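Local atomic coordinates of superoxide dismutase [Mn] (PDB entry 3BFR), a protein that destroys superoxide radicals in mitochondria, converting two superoxide ions and two protons into hydrogen peroxide and oxygen at a single manganese ion in each subunit. Residues 87-92 with 160-165; 139-144 with 174-179. All blocks are in the same frame, centred on the assembly; numbering follows the deposited sequence.

Contact 1: residues 87-92 with 160-165. With MN3 (manganese (III) ion), chain B.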
# COMPACT_ATOMS: atom_id res chain seq x y z
N THR A 87 -8.23 10.35 15.91
CA THR A 87 -7.81 11.71 15.55
C THR A 87 -8.65 12.30 14.42
O THR A 87 -9.12 13.43 14.53
CB THR A 87 -6.28 11.81 15.26
OG1 THR A 87 -5.95 13.13 14.79
CG2 THR A 87 -5.85 10.83 14.20
N ASN A 88 -8.86 11.53 13.35
CA ASN A 88 -9.60 12.01 12.19
C ASN A 88 -11.01 12.47 12.52
O ASN A 88 -11.45 13.50 12.02
CB ASN A 88 -9.64 10.97 11.06
CG ASN A 88 -8.32 10.82 10.34
OD1 ASN A 88 -7.46 11.70 10.40
ND2 ASN A 88 -8.15 9.70 9.65
N HIS A 89 -11.71 11.71 13.36
CA HIS A 89 -13.09 12.08 13.71
C HIS A 89 -13.15 13.27 14.66
O HIS A 89 -14.08 14.08 14.59
CB HIS A 89 -13.86 10.88 14.26
CG HIS A 89 -14.17 9.85 13.22
ND1 HIS A 89 -13.28 8.86 12.87
CD2 HIS A 89 -15.26 9.67 12.43
CE1 HIS A 89 -13.81 8.12 11.91
NE2 HIS A 89 -15.01 8.59 11.63
N CYS A 90 -12.15 13.39 15.54
CA CYS A 90 -12.01 14.58 16.38
C CYS A 90 -11.88 15.82 15.52
O CYS A 90 -12.60 16.80 15.73
CB CYS A 90 -10.81 14.46 17.31
SG CYS A 90 -11.08 13.40 18.76
N LEU A 91 -10.97 15.78 14.54
CA LEU A 91 -10.82 16.86 13.56
C LEU A 91 -12.12 17.12 12.82
O LEU A 91 -12.52 18.28 12.65
CB LEU A 91 -9.71 16.52 12.54
CG LEU A 91 -8.24 16.47 12.99
CD1 LEU A 91 -7.38 15.80 11.91
CD2 LEU A 91 -7.70 17.86 13.33
N PHE A 92 -12.80 16.04 12.41
CA PHE A 92 -14.06 16.11 11.67
C PHE A 92 -15.14 16.92 12.39
O PHE A 92 -15.67 17.87 11.82
CB PHE A 92 -14.55 14.69 11.32
CG PHE A 92 -15.68 14.65 10.31
CD1 PHE A 92 -15.55 15.27 9.07
CD2 PHE A 92 -16.85 13.95 10.60
CE1 PHE A 92 -16.59 15.22 8.13
CE2 PHE A 92 -17.89 13.89 9.67
CZ PHE A 92 -17.77 14.53 8.43
N TYR A 160 -6.37 6.95 2.72
CA TYR A 160 -7.24 5.79 2.70
C TYR A 160 -7.45 5.26 4.10
O TYR A 160 -6.58 5.41 4.97
CB TYR A 160 -6.68 4.71 1.77
CG TYR A 160 -7.04 4.95 0.33
CD1 TYR A 160 -8.10 4.26 -0.27
CD2 TYR A 160 -6.35 5.90 -0.44
CE1 TYR A 160 -8.45 4.49 -1.60
CE2 TYR A 160 -6.71 6.14 -1.77
CZ TYR A 160 -7.75 5.43 -2.34
OH TYR A 160 -8.09 5.66 -3.65
N ASN A 161 -8.62 4.65 4.30
CA ASN A 161 -8.97 4.00 5.56
C ASN A 161 -8.96 5.03 6.69
O ASN A 161 -9.67 6.02 6.60
CB ASN A 161 -8.05 2.80 5.80
CG ASN A 161 -8.04 1.85 4.61
OD1 ASN A 161 -6.99 1.45 4.11
ND2 ASN A 161 -9.22 1.51 4.12
N GLN A 162 -8.15 4.81 7.73
CA GLN A 162 -7.98 5.83 8.78
C GLN A 162 -6.57 6.42 8.81
O GLN A 162 -6.12 6.92 9.85
CB GLN A 162 -8.38 5.30 10.17
CG GLN A 162 -9.85 4.92 10.33
CD GLN A 162 -10.82 6.06 10.06
OE1 GLN A 162 -10.43 7.22 9.97
NE2 GLN A 162 -12.10 5.72 9.94
N ASP A 163 -5.87 6.37 7.67
CA ASP A 163 -4.60 7.05 7.54
C ASP A 163 -4.84 8.55 7.70
O ASP A 163 -5.91 9.06 7.38
CB ASP A 163 -3.94 6.76 6.19
CG ASP A 163 -3.49 5.30 6.03
OD1 ASP A 163 -3.61 4.51 7.00
OD2 ASP A 163 -3.02 4.95 4.93
N THR A 164 -3.84 9.26 8.22
CA THR A 164 -4.00 10.68 8.51
C THR A 164 -2.82 11.50 7.99
O THR A 164 -1.84 10.95 7.47
CB THR A 164 -4.25 10.93 10.03
OG1 THR A 164 -4.72 12.27 10.23
CG2 THR A 164 -2.98 10.70 10.85
N VAL A 165 -2.92 12.82 8.14
CA VAL A 165 -1.81 13.73 7.82
C VAL A 165 -0.97 14.01 9.06
O VAL A 165 -1.49 14.42 10.10
CB VAL A 165 -2.29 15.05 7.16
CG1 VAL A 165 -2.73 14.80 5.74
CG2 VAL A 165 -3.42 15.69 7.95
MN MN3 B . -16.10 8.09 9.85
O HOH W 1 -14.37 7.27 8.86
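Asn88 and Thr164 meet because each turns its polar end into the seam: the amide of Asn88 lies beside its own backbone N (chi1 -74°), and OG1 of Thr164 stands opposite its backbone N at -166°. This is the junction between the two domains of an iron/manganese superoxide dismutase, where helix 66-94 of the alpha-hairpin domain faces the loop between two strands of the C-terminal domain. That loop begins with a type II' turn from Tyr160 to Asp163, closed by Asp163 N to Tyr160 O. Asn88 does most of the joining. Its OD1 accepts from Thr164 OG1 at 2.8 Å, in the carbonyl plane, while its ND2 gives an N-H to Asp163 O, 3.3 Å away and well above the plane of that carbonyl. A weak third bond runs from Asn88 ND2 to Gln162 OE1 at 3.4 Å. Both ends of the Asn88 amide are thus occupied, which fixes its flip.

Gln162 bends at chi2 (-59°), and this brings its amide round toward the metal. OE1 has its main partner in Trp141 NE1; that firm bond, with the weak one from Asn88, is consistent with oxygen at this end and leaves NE2 to face the metal ligands. Gln162 NE2 lies at the edge of the His89 ring, in its plane, 3.5 Å from His89 CE1. The ring is fixed at both nitrogens: His89 ND1 bonds to Gly85 O one turn back on the helix, and His89 NE2 binds manganese at 2.1 Å. His34, Asp176 and His180 complete the protein ligands, and a water is the fifth. That water, 2.2 Å from the manganese, accepts an N-H from Gln162 NE2 at 3.0 Å.

Contact 2: residues 139-144 with 174-179; sequences SGWAFI and AIDAWE. With MN3 (manganese (III) ion), chain B.
Strands 140-144 and 174-176 run antiparallel, at 159° with their axes 4.9 Å apart, in the three-stranded sheet of the superoxide dismutase C-terminal domain. Ala142 and Ile175 form the hydrogen-bonded pair, Ala142 N to Ile175 O at 3.1 Å and Ile175 N to Ala142 O at 3.0 Å; Trp141-Asp176 and Phe143-Ala174 are non-hydrogen-bonded pairs. Just past the end of strand 174-176, Ala177 N still hydrogen-bonds to Gly140 O.

On the face carrying Trp141, its indole lies flat against Asp176, ring and carboxylate planes 3° apart, with OD2 of Asp176 3.6 Å above the ring plane toward its rim. CA of Asp176 sits over the six-membered ring in a CH-pi contact. A leucine in place of Trp141 would probably leave the carboxylate of Asp176 without its flat backing and Gln162 OE1, which the indole NE1 holds, with little beyond the weak bond from Asn88. Phe143 brings CE1 to within 3.6 Å of Ala174 CB.

Trp178 takes Ser139 CB over the centre of one ring face, while the metal-bound water lies off-centre over the other. Asp176 OD2 accepts from Trp178 N, an Asx turn, and from that same water at 2.9 Å, while OD1 of Asp176 binds manganese at 2.0 Å.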
# COMPACT_ATOMS: atom_id res chain seq x y z
N SER A 139 -12.57 3.27 1.26
CA SER A 139 -12.79 4.10 2.44
C SER A 139 -11.63 5.07 2.57
O SER A 139 -10.49 4.71 2.33
CB SER A 139 -12.86 3.24 3.70
OG SER A 139 -14.01 2.42 3.72
N GLY A 140 -11.93 6.31 2.97
CA GLY A 140 -10.87 7.26 3.26
C GLY A 140 -11.32 8.67 3.56
O GLY A 140 -12.47 8.90 3.94
N TRP A 141 -10.40 9.61 3.37
CA TRP A 141 -10.58 11.00 3.75
C TRP A 141 -10.00 11.91 2.68
O TRP A 141 -9.12 11.50 1.92
CB TRP A 141 -9.85 11.28 5.08
CG TRP A 141 -10.43 10.56 6.25
CD1 TRP A 141 -10.22 9.25 6.60
CD2 TRP A 141 -11.30 11.10 7.25
NE1 TRP A 141 -10.93 8.95 7.74
CE2 TRP A 141 -11.60 10.07 8.16
CE3 TRP A 141 -11.86 12.37 7.46
CZ2 TRP A 141 -12.44 10.25 9.26
CZ3 TRP A 141 -12.70 12.56 8.55
CH2 TRP A 141 -12.97 11.50 9.45
N ALA A 142 -10.50 13.15 2.62
CA ALA A 142 -9.73 14.24 2.01
C ALA A 142 -9.43 15.29 3.07
O ALA A 142 -10.28 15.56 3.94
CB ALA A 142 -10.46 14.85 0.82
N PHE A 143 -8.23 15.86 3.01
CA PHE A 143 -7.81 16.92 3.92
C PHE A 143 -7.34 18.14 3.14
O PHE A 143 -6.47 18.02 2.27
CB PHE A 143 -6.65 16.46 4.82
CG PHE A 143 -6.97 15.29 5.71
CD1 PHE A 143 -7.47 15.49 6.99
CD2 PHE A 143 -6.72 13.99 5.28
CE1 PHE A 143 -7.75 14.41 7.84
CE2 PHE A 143 -6.99 12.90 6.11
CZ PHE A 143 -7.51 13.11 7.39
N ILE A 144 -7.90 19.30 3.46
CA ILE A 144 -7.29 20.56 3.05
C ILE A 144 -6.20 20.82 4.09
O ILE A 144 -6.47 20.82 5.30
CB ILE A 144 -8.30 21.73 2.97
CG1 ILE A 144 -9.48 21.33 2.07
CG2 ILE A 144 -7.61 23.02 2.48
CD1 ILE A 144 -10.63 22.34 2.01
N ALA A 174 -10.97 18.43 7.52
CA ALA A 174 -11.10 16.99 7.30
C ALA A 174 -12.51 16.66 6.82
O ALA A 174 -13.50 17.12 7.42
CB ALA A 174 -10.77 16.22 8.58
N ILE A 175 -12.61 15.89 5.74
CA ILE A 175 -13.90 15.42 5.22
C ILE A 175 -13.90 13.91 5.11
O ILE A 175 -13.07 13.32 4.40
CB ILE A 175 -14.26 16.03 3.83
CG1 ILE A 175 -14.14 17.56 3.81
CG2 ILE A 175 -15.66 15.56 3.39
CD1 ILE A 175 -15.21 18.32 4.61
N ASP A 176 -14.84 13.28 5.83
CA ASP A 176 -14.96 11.83 5.88
C ASP A 176 -15.62 11.31 4.61
O ASP A 176 -16.71 11.74 4.26
CB ASP A 176 -15.80 11.44 7.11
CG ASP A 176 -15.64 9.99 7.50
OD1 ASP A 176 -16.20 9.60 8.55
OD2 ASP A 176 -14.96 9.22 6.77
N ALA A 177 -14.93 10.39 3.93
CA ALA A 177 -15.45 9.75 2.71
C ALA A 177 -15.82 8.27 2.90
O ALA A 177 -16.20 7.59 1.94
CB ALA A 177 -14.45 9.91 1.55
N TRP A 178 -15.71 7.77 4.13
CA TRP A 178 -16.22 6.44 4.46
C TRP A 178 -17.72 6.41 4.16
O TRP A 178 -18.42 7.40 4.41
CB TRP A 178 -15.99 6.10 5.93
CG TRP A 178 -14.59 5.65 6.27
CD1 TRP A 178 -13.44 6.38 6.13
CD2 TRP A 178 -14.20 4.39 6.83
NE1 TRP A 178 -12.36 5.64 6.56
CE2 TRP A 178 -12.80 4.42 7.00
CE3 TRP A 178 -14.90 3.23 7.21
CZ2 TRP A 178 -12.08 3.33 7.52
CZ3 TRP A 178 -14.19 2.15 7.73
CH2 TRP A 178 -12.79 2.21 7.88
N GLU A 179 -18.20 5.30 3.63
CA GLU A 179 -19.61 5.16 3.31
C GLU A 179 -20.53 5.39 4.51
O GLU A 179 -21.62 5.95 4.35
CB GLU A 179 -19.89 3.83 2.61
CG GLU A 179 -19.25 3.76 1.21
CD GLU A 179 -19.51 2.44 0.50
OE1 GLU A 179 -19.32 1.38 1.11
OE2 GLU A 179 -19.91 2.48 -0.69
MN MN3 B . -16.10 8.09 9.85
O HOH W 2 -16.58 2.93 3.92
O HOH W 1 -14.37 7.27 8.86

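Overall arrangement
Contacts 1 and 2 lie with their centres about 8 Å apart, close to the centre of the subunit, and their segments alternate along the sequence: 87-92, 139-144, 160-165, 174-179. Contact 1 joins the alpha-hairpin domain to the loop that follows strand 153-160; contact 2 pairs the central strand of the sheet with the outer strand 169-176. They meet directly where Asn161 O probably accepts from Trp178 NE1 and Asn161 N probably bonds to Ser139 O. One manganese ion and its water belong to both, so the metal site straddles the two domains, with ligands drawn from each. Both contacts also reach the second subunit, where Glu179 bonds to His180 of that neighbouring chain.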